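Local coordinates for HmuY protein (Prevotella intermedia, PDB 6R2H) that probably binds heme as a hemophore-like relative of Porphyromonas gingivalis HmuY, and is captured here in its heme-free form, at residues K6-M12 / K181-Y187; L11-Y15 / A72-T76; E33-F39 / V53-K59; E84-T88 / N133-K138; A108-V114 / G126-L132. All coordinates share one frame; numbering follows the deposited sequence.

Following the chain from its N terminus, interaction 1 joins the first strand, 6-11, to the last, 181-190, so that the loop it closes contains interactions 3, 4 and 5. Interaction 2 starts from the same N-terminal stretch, sharing Leu11 and Met12, and closes on the end of strand 71-74 in the four-stranded sheet. Within its loop lies interaction 3, the hairpin of strands 37-42 and 50-56 at the opposite edge of the nine-stranded sheet. Interaction 4 comes later in the chain and encloses interaction 5, the pairing of strands 105-115 and 124-132. Interaction 5 touches interaction 3 through neighbouring strands and interaction 2 through Tyr15 and His74.

Interaction 1: residues K6-M12 / K181-Y187; sequences KHFETLM and KAVSFDY
Phe8 lays its CB over one face of the Phe185 ring, 3.9 Å from the ring centroid, as a CH-pi contact at the centre of an antiparallel strand pair that puts the first strand of the chain on the edge of the large sheet. The two rings are nearly parallel, with planes 15° apart, but slid past each other until they barely overlap. With its CG anti to the backbone N (chi1 176°), Phe8 carries its ring onto Ile19 and Ile21 of strand 17-21 and meets Phe28 of strand 28-32 edge-to-face. On the same side of the sheet, Lys6 CB sits over the Tyr187 ring, 3.8 Å from the centroid. At the other end, Met12 bends its chain to place SD 3.5 Å from Val183 CG2. The backbones pair in register from Lys6-Tyr187 to Leu11-Ala182, and a further bond from Met12 N to Lys181 O, 3.0 Å long, carries the ladder just beyond the strand.

The opposite side of the sheet, lined by His7, Glu9, Leu11, Ala182, Ser184 and Asp186, is more polar. His7 reaches across to its neighbour strand, where ND1 makes two weak bonds, to Phe185 O and to Asp186 OD1, the latter at 2.8 Å. The far side of the ring is held by Glu9: NE2 of His7 points at Glu9 OE1, which lies in the ring plane and accepts on its anti side.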
# COMPACT_ATOMS: atom_id res chain seq x y z
N LYS A 6 18.78 0.15 -2.80
CA LYS A 6 18.55 0.37 -1.38
C LYS A 6 17.55 -0.68 -0.88
O LYS A 6 16.93 -1.38 -1.68
CB LYS A 6 18.07 1.80 -1.08
CG LYS A 6 18.68 2.94 -1.89
CD LYS A 6 19.82 3.69 -1.22
CE LYS A 6 21.01 3.86 -2.14
NZ LYS A 6 21.76 5.11 -1.88
N HIS A 7 17.45 -0.79 0.45
CA HIS A 7 16.56 -1.74 1.08
C HIS A 7 15.64 -1.03 2.07
O HIS A 7 16.03 -0.07 2.71
CB HIS A 7 17.35 -2.91 1.67
CG HIS A 7 16.48 -3.94 2.31
ND1 HIS A 7 15.46 -4.59 1.63
CD2 HIS A 7 16.46 -4.45 3.57
CE1 HIS A 7 14.86 -5.45 2.44
NE2 HIS A 7 15.46 -5.39 3.63
N PHE A 8 14.39 -1.50 2.12
CA PHE A 8 13.43 -1.07 3.12
C PHE A 8 12.74 -2.30 3.71
O PHE A 8 12.35 -3.21 2.97
CB PHE A 8 12.36 -0.16 2.51
CG PHE A 8 11.29 0.22 3.50
CD1 PHE A 8 10.24 -0.66 3.78
CD2 PHE A 8 11.33 1.43 4.17
CE1 PHE A 8 9.27 -0.34 4.72
CE2 PHE A 8 10.35 1.75 5.10
CZ PHE A 8 9.34 0.86 5.39
N GLU A 9 12.58 -2.29 5.04
CA GLU A 9 11.88 -3.36 5.73
C GLU A 9 11.33 -2.86 7.06
O GLU A 9 11.96 -2.03 7.73
CB GLU A 9 12.76 -4.59 5.91
CG GLU A 9 13.96 -4.41 6.82
CD GLU A 9 14.70 -5.73 6.98
OE1 GLU A 9 15.03 -6.35 5.94
OE2 GLU A 9 14.90 -6.15 8.14
N THR A 10 10.15 -3.38 7.42
CA THR A 10 9.50 -3.08 8.68
C THR A 10 8.35 -4.06 8.90
O THR A 10 7.76 -4.56 7.95
CB THR A 10 9.00 -1.63 8.73
OG1 THR A 10 8.81 -1.29 10.11
CG2 THR A 10 7.73 -1.40 7.95
N LEU A 11 8.04 -4.32 10.18
CA LEU A 11 6.82 -5.02 10.54
C LEU A 11 5.67 -4.03 10.45
O LEU A 11 5.82 -2.86 10.82
CB LEU A 11 6.96 -5.58 11.95
CG LEU A 11 8.01 -6.67 12.12
CD1 LEU A 11 8.07 -7.17 13.56
CD2 LEU A 11 7.75 -7.84 11.18
N MET A 12 4.52 -4.48 9.95
CA MET A 12 3.41 -3.57 9.73
C MET A 12 2.62 -3.33 11.02
O MET A 12 2.51 -4.20 11.88
CB MET A 12 2.48 -4.10 8.63
CG MET A 12 3.05 -3.93 7.23
SD MET A 12 3.43 -2.22 6.78
CE MET A 12 1.80 -1.59 6.36
N LYS A 181 2.40 -9.55 9.77
CA LYS A 181 2.49 -8.81 8.52
C LYS A 181 3.74 -7.93 8.49
O LYS A 181 4.21 -7.46 9.53
CB LYS A 181 1.24 -7.96 8.34
CG LYS A 181 -0.04 -8.78 8.27
CD LYS A 181 -1.29 -7.99 8.60
CE LYS A 181 -2.55 -8.74 8.22
NZ LYS A 181 -2.29 -10.19 8.10
N ALA A 182 4.23 -7.67 7.26
CA ALA A 182 5.43 -6.87 7.02
C ALA A 182 5.45 -6.38 5.58
O ALA A 182 4.75 -6.91 4.72
CB ALA A 182 6.66 -7.68 7.31
N VAL A 183 6.25 -5.34 5.34
CA VAL A 183 6.52 -4.85 4.00
C VAL A 183 8.04 -4.75 3.89
O VAL A 183 8.68 -4.10 4.73
CB VAL A 183 5.84 -3.48 3.73
CG1 VAL A 183 6.41 -2.75 2.52
CG2 VAL A 183 4.32 -3.56 3.66
N SER A 184 8.61 -5.43 2.89
CA SER A 184 10.04 -5.46 2.63
C SER A 184 10.28 -5.38 1.12
O SER A 184 9.61 -6.09 0.38
CB SER A 184 10.62 -6.71 3.18
OG SER A 184 12.03 -6.63 3.18
N PHE A 185 11.21 -4.52 0.67
CA PHE A 185 11.55 -4.44 -0.74
C PHE A 185 12.94 -3.84 -0.95
O PHE A 185 13.49 -3.19 -0.06
CB PHE A 185 10.53 -3.60 -1.53
CG PHE A 185 10.28 -2.21 -1.00
CD1 PHE A 185 11.07 -1.13 -1.39
CD2 PHE A 185 9.22 -1.97 -0.12
CE1 PHE A 185 10.83 0.15 -0.92
CE2 PHE A 185 8.98 -0.68 0.34
CZ PHE A 185 9.78 0.37 -0.06
N ASP A 186 13.48 -4.07 -2.15
CA ASP A 186 14.67 -3.37 -2.63
C ASP A 186 14.23 -2.40 -3.71
O ASP A 186 13.21 -2.64 -4.36
CB ASP A 186 15.70 -4.33 -3.21
CG ASP A 186 16.14 -5.41 -2.24
OD1 ASP A 186 16.26 -5.09 -1.04
OD2 ASP A 186 16.34 -6.55 -2.68
N TYR A 187 15.02 -1.34 -3.90
CA TYR A 187 14.62 -0.30 -4.83
C TYR A 187 15.79 0.57 -5.29
O TYR A 187 16.80 0.69 -4.61
CB TYR A 187 13.57 0.60 -4.19
CG TYR A 187 14.04 1.45 -3.03
CD1 TYR A 187 14.11 0.91 -1.75
CD2 TYR A 187 14.34 2.80 -3.18
CE1 TYR A 187 14.49 1.68 -0.67
CE2 TYR A 187 14.72 3.58 -2.11
CZ TYR A 187 14.79 3.02 -0.84
OH TYR A 187 15.17 3.77 0.24
O HOH W 1 3.02 -6.86 12.53

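Interaction 2: residues L11-Y15 / A72-T76; sequences LMPGY and AFHIT
Tyr15 and Ile75 meet where the loop leading from strand 6-11 to strand 17-21 folds over the end of strand 71-74, a crossing between the large sheet and the small one. Ile75 CG1 stands over the centre of the Tyr15 ring, 3.7 Å from the centroid and 12° off the ring normal, a CH-pi contact in which the two side chains cross at about a right angle. The same methylene lies over a face of the His74 imidazole, so CG1 sits in the corner formed by two rings whose planes are 82° apart. Earlier in the loop, the CD1 methyl of Ile75 reaches Pro13 O at 3.7 Å. The Met12 methyl lies against the backbone of the strand end, with CE 3.4 Å from Phe73 O, while Lys181 of strand 181-190 touches both Tyr15 and Ile75. A water accepts from Ile75 N at 3.0 Å and sits close to Pro13 O, filling in between loop and strand. His74 is gripped at both nitrogens, with ND1 bonded to Asp77. Its NE2 donates to Tyr15 O over 2.6 Å; the oxygen lies in the imidazole plane, but the nitrogen stands 39° out of the carbonyl plane.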
# COMPACT_ATOMS: atom_id res chain seq x y z
N LEU A 11 8.04 -4.32 10.18
CA LEU A 11 6.82 -5.02 10.54
C LEU A 11 5.67 -4.03 10.45
O LEU A 11 5.82 -2.86 10.82
CB LEU A 11 6.96 -5.58 11.95
CG LEU A 11 8.01 -6.67 12.12
CD1 LEU A 11 8.07 -7.17 13.56
CD2 LEU A 11 7.75 -7.84 11.18
N MET A 12 4.52 -4.48 9.95
CA MET A 12 3.41 -3.57 9.73
C MET A 12 2.62 -3.33 11.02
O MET A 12 2.51 -4.20 11.88
CB MET A 12 2.48 -4.10 8.63
CG MET A 12 3.05 -3.93 7.23
SD MET A 12 3.43 -2.22 6.78
CE MET A 12 1.80 -1.59 6.36
N PRO A 13 2.05 -2.12 11.19
CA PRO A 13 1.02 -1.88 12.22
C PRO A 13 -0.34 -2.45 11.84
O PRO A 13 -0.48 -3.12 10.82
CB PRO A 13 0.95 -0.34 12.28
CG PRO A 13 1.36 0.12 10.89
CD PRO A 13 2.38 -0.90 10.43
N GLY A 14 -1.35 -2.19 12.68
CA GLY A 14 -2.65 -2.83 12.55
C GLY A 14 -3.51 -2.17 11.48
O GLY A 14 -3.10 -1.18 10.87
N TYR A 15 -4.72 -2.71 11.29
CA TYR A 15 -5.67 -2.28 10.27
C TYR A 15 -6.01 -0.79 10.32
O TYR A 15 -6.60 -0.25 9.38
CB TYR A 15 -6.92 -3.16 10.33
CG TYR A 15 -6.75 -4.43 9.54
CD1 TYR A 15 -6.11 -5.52 10.10
CD2 TYR A 15 -7.16 -4.51 8.22
CE1 TYR A 15 -5.92 -6.68 9.36
CE2 TYR A 15 -6.98 -5.67 7.47
CZ TYR A 15 -6.35 -6.76 8.05
OH TYR A 15 -6.17 -7.90 7.32
N ALA A 72 2.99 4.56 0.34
CA ALA A 72 2.41 4.26 1.65
C ALA A 72 1.73 2.90 1.62
O ALA A 72 1.21 2.48 0.58
CB ALA A 72 1.49 5.37 2.09
N PHE A 73 1.73 2.23 2.78
CA PHE A 73 1.18 0.90 2.92
C PHE A 73 0.25 0.84 4.13
O PHE A 73 0.53 1.39 5.18
CB PHE A 73 2.28 -0.17 2.97
CG PHE A 73 3.08 -0.28 1.70
CD1 PHE A 73 2.65 -1.09 0.66
CD2 PHE A 73 4.25 0.46 1.53
CE1 PHE A 73 3.38 -1.19 -0.52
CE2 PHE A 73 4.98 0.35 0.35
CZ PHE A 73 4.54 -0.46 -0.67
N HIS A 74 -0.89 0.17 3.90
CA HIS A 74 -1.85 -0.20 4.93
C HIS A 74 -2.12 -1.70 4.79
O HIS A 74 -2.83 -2.11 3.87
CB HIS A 74 -3.15 0.62 4.78
CG HIS A 74 -4.31 0.02 5.50
ND1 HIS A 74 -5.24 -0.80 4.88
CD2 HIS A 74 -4.70 0.11 6.80
CE1 HIS A 74 -6.15 -1.17 5.76
NE2 HIS A 74 -5.84 -0.63 6.94
N ILE A 75 -1.56 -2.49 5.70
CA ILE A 75 -1.57 -3.94 5.57
C ILE A 75 -0.90 -4.27 4.23
O ILE A 75 0.33 -4.19 4.14
CB ILE A 75 -2.97 -4.55 5.77
CG1 ILE A 75 -3.63 -4.04 7.06
CG2 ILE A 75 -2.93 -6.07 5.72
CD1 ILE A 75 -2.85 -4.31 8.31
N THR A 76 -1.68 -4.57 3.18
CA THR A 76 -1.10 -4.86 1.88
C THR A 76 -1.58 -3.85 0.83
O THR A 76 -1.10 -3.88 -0.30
CB THR A 76 -1.28 -6.31 1.42
OG1 THR A 76 -2.67 -6.62 1.32
CG2 THR A 76 -0.63 -7.32 2.35
O HOH W 2 -1.16 -1.35 8.42

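Interaction 3: residues E33-F39 / V53-K59; sequences ELGKREF and VGTEPAK
Arg37 and Glu56 cross obliquely with guanidinium and carboxylate planes only 19° apart, yet they meet loosely: NH1 reaches Glu56 OE2 at 3.3 Å, a weak hydrogen bond within a salt bridge, while Arg37 CD lies nearer the same oxygen, at 3.2 Å. The same carboxylate also stands at the edge of the Phe39 ring, with planes 73° apart and CE1 of Phe39 3.7 Å from Glu56 CD. One face of the Arg37 guanidinium receives, toward its rim, the CE methylene of Lys59, whose extended chain passes across it at a slant. That brings Lys59 NZ to 3.1 Å from Arg37 NH2, two donors that cannot bond and whose charges would be expected to repel.

Arg37, Glu56 and Phe39 share one face of the beta hairpin made by strands 37-42 and 50-56, the outer edge of the large sheet. Its ladder pairs Arg37 with Glu56, then opens into a classic beta bulge, where Val53 and Gly54 both face Phe39. Phe39 N donates to Gly54 O, and Val53 N returns a bond of 2.9 Å to Phe39 O. Val53 CG2 also packs against Phe39 CB. Beyond the strands, the Leu34 and Lys59 side chains cross at about a right angle, CD2 of Leu34 against CB of Lys59, and Lys59 N donates to Leu34 O over 2.7 Å.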
# COMPACT_ATOMS: atom_id res chain seq x y z
N GLU A 33 -5.05 5.87 9.87
CA GLU A 33 -6.05 6.35 8.93
C GLU A 33 -6.87 7.45 9.60
O GLU A 33 -7.38 7.26 10.70
CB GLU A 33 -7.01 5.22 8.53
CG GLU A 33 -8.15 5.69 7.63
CD GLU A 33 -7.68 6.44 6.38
OE1 GLU A 33 -6.82 5.90 5.65
OE2 GLU A 33 -8.16 7.56 6.16
N LEU A 34 -7.01 8.58 8.91
CA LEU A 34 -7.57 9.76 9.54
C LEU A 34 -9.01 9.98 9.08
O LEU A 34 -9.74 10.73 9.72
CB LEU A 34 -6.71 10.99 9.23
CG LEU A 34 -5.35 11.00 9.93
CD1 LEU A 34 -4.57 12.27 9.60
CD2 LEU A 34 -5.50 10.83 11.44
N GLY A 35 -9.39 9.29 8.00
CA GLY A 35 -10.67 9.48 7.33
C GLY A 35 -11.85 9.02 8.19
O GLY A 35 -11.68 8.24 9.13
N LYS A 36 -13.03 9.56 7.86
CA LYS A 36 -14.25 9.18 8.54
C LYS A 36 -14.51 7.69 8.30
O LYS A 36 -14.17 7.15 7.24
CB LYS A 36 -15.42 10.08 8.15
CG LYS A 36 -15.95 9.95 6.72
CD LYS A 36 -17.22 10.76 6.49
CE LYS A 36 -17.47 11.08 5.03
NZ LYS A 36 -17.76 12.53 4.82
N ARG A 37 -15.06 7.03 9.32
CA ARG A 37 -15.32 5.60 9.24
C ARG A 37 -16.82 5.33 9.19
O ARG A 37 -17.62 6.03 9.82
CB ARG A 37 -14.72 4.87 10.44
CG ARG A 37 -13.40 5.46 10.90
CD ARG A 37 -12.95 4.71 12.11
NE ARG A 37 -11.50 4.63 12.16
CZ ARG A 37 -10.87 3.97 13.11
NH1 ARG A 37 -11.59 3.38 14.05
NH2 ARG A 37 -9.55 3.90 13.12
N GLU A 38 -17.18 4.29 8.44
CA GLU A 38 -18.53 3.76 8.36
C GLU A 38 -18.47 2.32 8.87
O GLU A 38 -17.66 1.53 8.38
CB GLU A 38 -18.96 3.82 6.89
CG GLU A 38 -20.46 3.74 6.64
CD GLU A 38 -20.82 4.24 5.26
OE1 GLU A 38 -21.07 3.40 4.35
OE2 GLU A 38 -20.83 5.46 5.08
N PHE A 39 -19.29 2.00 9.89
CA PHE A 39 -19.42 0.62 10.30
C PHE A 39 -20.53 -0.01 9.48
O PHE A 39 -21.65 0.50 9.44
CB PHE A 39 -19.54 0.47 11.82
CG PHE A 39 -18.25 0.81 12.52
CD1 PHE A 39 -17.95 2.12 12.87
CD2 PHE A 39 -17.32 -0.19 12.81
CE1 PHE A 39 -16.74 2.43 13.47
CE2 PHE A 39 -16.12 0.13 13.43
CZ PHE A 39 -15.83 1.43 13.76
N VAL A 53 -24.40 0.82 10.34
CA VAL A 53 -24.80 0.65 11.72
C VAL A 53 -24.05 1.62 12.64
O VAL A 53 -24.31 1.65 13.84
CB VAL A 53 -24.62 -0.81 12.21
CG1 VAL A 53 -25.63 -1.76 11.59
CG2 VAL A 53 -23.19 -1.31 12.06
N GLY A 54 -23.12 2.40 12.08
CA GLY A 54 -22.35 3.34 12.90
C GLY A 54 -21.45 4.25 12.06
O GLY A 54 -21.15 3.95 10.91
N THR A 55 -21.04 5.39 12.65
CA THR A 55 -19.99 6.19 12.04
C THR A 55 -19.14 6.85 13.11
O THR A 55 -19.62 7.20 14.17
CB THR A 55 -20.53 7.30 11.15
OG1 THR A 55 -21.13 8.18 12.09
CG2 THR A 55 -21.53 6.84 10.11
N GLU A 56 -17.87 7.03 12.79
CA GLU A 56 -16.99 7.88 13.57
C GLU A 56 -16.47 8.97 12.64
O GLU A 56 -16.11 8.69 11.50
CB GLU A 56 -15.87 7.05 14.19
CG GLU A 56 -16.39 6.00 15.14
CD GLU A 56 -15.33 5.05 15.65
OE1 GLU A 56 -15.60 4.35 16.63
OE2 GLU A 56 -14.23 5.02 15.05
N PRO A 57 -16.42 10.24 13.10
CA PRO A 57 -15.94 11.33 12.25
C PRO A 57 -14.44 11.16 12.02
O PRO A 57 -13.76 10.44 12.76
CB PRO A 57 -16.21 12.58 13.11
CG PRO A 57 -16.17 12.07 14.53
CD PRO A 57 -16.77 10.69 14.46
N ALA A 58 -13.95 11.84 10.97
CA ALA A 58 -12.54 11.87 10.63
C ALA A 58 -11.76 12.49 11.78
O ALA A 58 -12.26 13.38 12.46
CB ALA A 58 -12.34 12.65 9.35
N LYS A 59 -10.53 12.01 11.98
CA LYS A 59 -9.68 12.44 13.08
C LYS A 59 -8.63 13.42 12.56
O LYS A 59 -7.75 13.84 13.30
CB LYS A 59 -8.88 11.26 13.64
CG LYS A 59 -9.61 9.98 14.03
CD LYS A 59 -8.63 8.83 14.12
CE LYS A 59 -9.17 7.59 14.78
NZ LYS A 59 -8.32 6.43 14.46

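Interaction 4: residues E84-T88 / N133-K138; sequences EVLMT and NGEMGK
Glu135 leaves its backbone with CG anti to N (chi1 -165°) and then bends at chi2 (73°), a path that brings its carboxylate alongside the strand at Met87. There OE2 accepts from Met87 N at 3.1 Å, using its anti lone pair in a nearly straight bond of 164°, and it also touches Met87 CB. The other oxygen, OE1, faces Lys138 NZ in a weak salt bridge within the same turn. The extended Lys138 chain crosses Met87 at about a right angle, its CD 3.8 Å from Met87 CE. Val85 fills the inner side: CG1 meets Glu135 CG at 3.8 Å and also Met136, and CG2 rests on the Asn133 amide. That amide is fixed from both ends, since ND2 bonds to Val105 O and Asp107, while OD1 accepts from Met136 N at 2.9 Å. The latter bond is an Asx motif, here leading into the 3-10 segment 136-138, which lies against strand 83-87.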
# COMPACT_ATOMS: atom_id res chain seq x y z
N GLU A 84 2.33 7.33 -10.57
CA GLU A 84 1.76 6.39 -11.52
C GLU A 84 2.64 5.15 -11.52
O GLU A 84 3.86 5.28 -11.46
CB GLU A 84 1.75 7.02 -12.91
CG GLU A 84 0.80 8.18 -13.06
CD GLU A 84 0.83 8.82 -14.43
OE1 GLU A 84 1.93 9.27 -14.86
OE2 GLU A 84 -0.24 8.85 -15.08
N VAL A 85 2.01 3.97 -11.61
CA VAL A 85 2.70 2.71 -11.39
C VAL A 85 2.50 1.80 -12.61
O VAL A 85 1.41 1.78 -13.20
CB VAL A 85 2.23 2.01 -10.10
CG1 VAL A 85 2.89 0.66 -9.88
CG2 VAL A 85 2.41 2.90 -8.88
N LEU A 86 3.56 1.07 -12.96
CA LEU A 86 3.50 0.02 -13.95
C LEU A 86 4.25 -1.18 -13.40
O LEU A 86 5.43 -1.07 -13.09
CB LEU A 86 4.16 0.50 -15.25
CG LEU A 86 4.40 -0.61 -16.28
CD1 LEU A 86 3.09 -1.03 -16.96
CD2 LEU A 86 5.44 -0.19 -17.31
N MET A 87 3.57 -2.32 -13.30
CA MET A 87 4.21 -3.58 -12.98
C MET A 87 4.90 -4.09 -14.25
O MET A 87 4.23 -4.50 -15.19
CB MET A 87 3.17 -4.60 -12.50
CG MET A 87 3.78 -5.89 -12.01
SD MET A 87 2.58 -7.13 -11.43
CE MET A 87 1.55 -7.35 -12.88
N THR A 88 6.24 -4.02 -14.30
CA THR A 88 6.97 -4.39 -15.51
C THR A 88 7.07 -5.91 -15.57
O THR A 88 6.63 -6.60 -14.65
CB THR A 88 8.38 -3.79 -15.55
OG1 THR A 88 9.21 -4.61 -14.72
CG2 THR A 88 8.45 -2.35 -15.11
N ASN A 133 -3.56 2.68 -5.05
CA ASN A 133 -3.02 2.41 -6.37
C ASN A 133 -3.17 0.92 -6.68
O ASN A 133 -2.53 0.09 -6.03
CB ASN A 133 -1.54 2.78 -6.49
CG ASN A 133 -1.06 2.68 -7.93
OD1 ASN A 133 -0.81 1.59 -8.44
ND2 ASN A 133 -0.94 3.83 -8.58
N GLY A 134 -4.00 0.63 -7.68
CA GLY A 134 -4.40 -0.74 -8.00
C GLY A 134 -3.22 -1.58 -8.49
O GLY A 134 -3.12 -2.76 -8.16
N GLU A 135 -2.34 -0.96 -9.28
CA GLU A 135 -1.19 -1.64 -9.87
C GLU A 135 -0.21 -2.04 -8.77
O GLU A 135 0.17 -3.20 -8.68
CB GLU A 135 -0.54 -0.76 -10.94
CG GLU A 135 0.43 -1.48 -11.85
CD GLU A 135 -0.16 -2.42 -12.89
OE1 GLU A 135 -1.36 -2.74 -12.79
OE2 GLU A 135 0.60 -2.85 -13.78
N MET A 136 0.20 -1.07 -7.95
CA MET A 136 1.18 -1.39 -6.92
C MET A 136 0.60 -2.46 -5.99
O MET A 136 1.35 -3.28 -5.45
CB MET A 136 1.60 -0.17 -6.11
CG MET A 136 2.74 -0.49 -5.16
SD MET A 136 3.70 0.95 -4.69
CE MET A 136 4.78 1.06 -6.13
N GLY A 137 -0.73 -2.43 -5.83
CA GLY A 137 -1.46 -3.38 -5.01
C GLY A 137 -1.17 -4.83 -5.41
O GLY A 137 -1.38 -5.74 -4.61
N LYS A 138 -0.65 -5.03 -6.63
CA LYS A 138 -0.39 -6.36 -7.15
C LYS A 138 0.90 -6.95 -6.57
O LYS A 138 1.27 -8.07 -6.92
CB LYS A 138 -0.31 -6.34 -8.68
CG LYS A 138 -1.61 -6.08 -9.43
CD LYS A 138 -1.35 -5.92 -10.90
CE LYS A 138 -2.56 -5.49 -11.70
NZ LYS A 138 -2.34 -5.73 -13.14

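Interaction 5: residues A108-V114 / G126-L132; sequences APADIVV and GMVKTML
Ile112 faces Val128 across an antiparallel hydrogen-bonded pair, and its side chain runs into the largely apolar face that Ala110, Thr130 and Leu132 also line. From CB the chain splits: chi1 of 60° sets CG1 between the backbone N and the carbonyl carbon, and CG2 beside N. CG2 packs on Thr130 CG2 at 3.8 Å and on Leu132 CD1 at the same distance, bridging two residues of the facing strand. CG1 turns back over Val128 O, 3.7 Å away, and also touches the Thr130 methyl. The tip, CD1, leaves the strand pair for His74 and the Glu33 carboxylate. The same face continues with Ala110 CB on Leu132 CG at 3.9 Å; separately, at the end of the pair, Val114 CG2 meets Val128 CG2 at 3.6 Å.

Seven backbone hydrogen bonds join the strands, the shortest from Thr130 N to Ala110 O at 2.7 Å, though the strand directions are 130° apart instead of the 180° of a flat antiparallel pair. On the reverse face Asp111 OD1 lies 3.4 Å from Lys129 CG, but its other oxygen pairs with Arg40.

The pair lies inside the nine-stranded sheet. Strand 105-115 adjoins strand 83-87, strand 124-132 adjoins strand 37-42, the short helix 119-122 falls in the connection between the two, and the Ile112 face packs against strands 17-21 and 77-80 of the smaller sheet.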
# COMPACT_ATOMS: atom_id res chain seq x y z
N ALA A 108 -6.71 5.61 -7.45
CA ALA A 108 -8.13 5.76 -7.68
C ALA A 108 -8.89 5.53 -6.36
O ALA A 108 -8.34 4.91 -5.46
CB ALA A 108 -8.58 4.79 -8.74
N PRO A 109 -10.11 6.08 -6.20
CA PRO A 109 -10.89 5.90 -4.97
C PRO A 109 -11.09 4.43 -4.64
O PRO A 109 -11.32 3.61 -5.53
CB PRO A 109 -12.23 6.57 -5.29
CG PRO A 109 -11.87 7.62 -6.33
CD PRO A 109 -10.79 6.97 -7.17
N ALA A 110 -10.95 4.10 -3.35
CA ALA A 110 -11.06 2.74 -2.85
C ALA A 110 -11.38 2.79 -1.36
O ALA A 110 -11.00 3.74 -0.67
CB ALA A 110 -9.80 1.94 -3.13
N ASP A 111 -12.08 1.76 -0.88
CA ASP A 111 -12.34 1.61 0.55
C ASP A 111 -11.30 0.66 1.12
O ASP A 111 -10.93 -0.32 0.47
CB ASP A 111 -13.73 1.04 0.80
CG ASP A 111 -14.87 1.91 0.29
OD1 ASP A 111 -14.64 3.12 0.13
OD2 ASP A 111 -15.98 1.37 0.08
N ILE A 112 -10.83 0.96 2.34
CA ILE A 112 -9.94 0.08 3.07
C ILE A 112 -10.65 -0.37 4.35
O ILE A 112 -11.59 0.27 4.81
CB ILE A 112 -8.58 0.74 3.38
CG1 ILE A 112 -8.73 2.01 4.23
CG2 ILE A 112 -7.75 0.99 2.11
CD1 ILE A 112 -7.48 2.38 5.02
N VAL A 113 -10.16 -1.48 4.92
CA VAL A 113 -10.64 -1.97 6.20
C VAL A 113 -9.79 -1.39 7.32
O VAL A 113 -8.60 -1.71 7.39
CB VAL A 113 -10.62 -3.51 6.23
CG1 VAL A 113 -11.08 -4.06 7.58
CG2 VAL A 113 -11.49 -4.07 5.12
N VAL A 114 -10.41 -0.60 8.21
CA VAL A 114 -9.71 0.01 9.34
C VAL A 114 -9.97 -0.73 10.65
O VAL A 114 -9.19 -0.58 11.59
CB VAL A 114 -9.95 1.53 9.49
CG1 VAL A 114 -9.31 2.31 8.35
CG2 VAL A 114 -11.41 1.88 9.64
N GLY A 126 -15.49 -1.77 9.98
CA GLY A 126 -15.17 -0.37 9.81
C GLY A 126 -14.38 -0.15 8.52
O GLY A 126 -13.28 -0.69 8.36
N MET A 127 -14.95 0.65 7.62
CA MET A 127 -14.41 0.93 6.30
C MET A 127 -14.13 2.43 6.19
O MET A 127 -14.90 3.23 6.72
CB MET A 127 -15.48 0.61 5.26
CG MET A 127 -15.92 -0.84 5.26
SD MET A 127 -14.72 -1.87 4.39
CE MET A 127 -13.96 -2.65 5.81
N VAL A 128 -13.08 2.81 5.45
CA VAL A 128 -12.82 4.21 5.16
C VAL A 128 -12.59 4.37 3.66
O VAL A 128 -11.86 3.58 3.05
CB VAL A 128 -11.64 4.76 5.98
CG1 VAL A 128 -11.24 6.18 5.61
CG2 VAL A 128 -11.91 4.68 7.47
N LYS A 129 -13.26 5.37 3.08
CA LYS A 129 -13.07 5.70 1.67
C LYS A 129 -11.81 6.54 1.51
O LYS A 129 -11.72 7.64 2.06
CB LYS A 129 -14.30 6.40 1.06
CG LYS A 129 -14.27 6.47 -0.46
CD LYS A 129 -15.46 7.14 -1.08
CE LYS A 129 -15.16 7.58 -2.50
NZ LYS A 129 -15.98 8.75 -2.90
N THR A 130 -10.83 6.00 0.78
CA THR A 130 -9.55 6.66 0.58
C THR A 130 -9.12 6.54 -0.89
O THR A 130 -9.97 6.42 -1.77
CB THR A 130 -8.51 6.12 1.57
OG1 THR A 130 -7.35 6.93 1.40
CG2 THR A 130 -8.23 4.64 1.36
N MET A 131 -7.80 6.58 -1.14
CA MET A 131 -7.23 6.42 -2.47
C MET A 131 -6.21 5.28 -2.42
O MET A 131 -5.38 5.25 -1.52
CB MET A 131 -6.50 7.69 -2.91
CG MET A 131 -7.42 8.88 -3.16
SD MET A 131 -8.37 8.70 -4.68
CE MET A 131 -7.24 9.34 -5.90
N LEU A 132 -6.29 4.35 -3.37
CA LEU A 132 -5.27 3.30 -3.45
C LEU A 132 -4.76 3.24 -4.88
O LEU A 132 -5.46 3.65 -5.80
CB LEU A 132 -5.88 1.94 -3.08
CG LEU A 132 -6.24 1.69 -1.62
CD1 LEU A 132 -6.55 0.22 -1.43
CD2 LEU A 132 -5.14 2.12 -0.67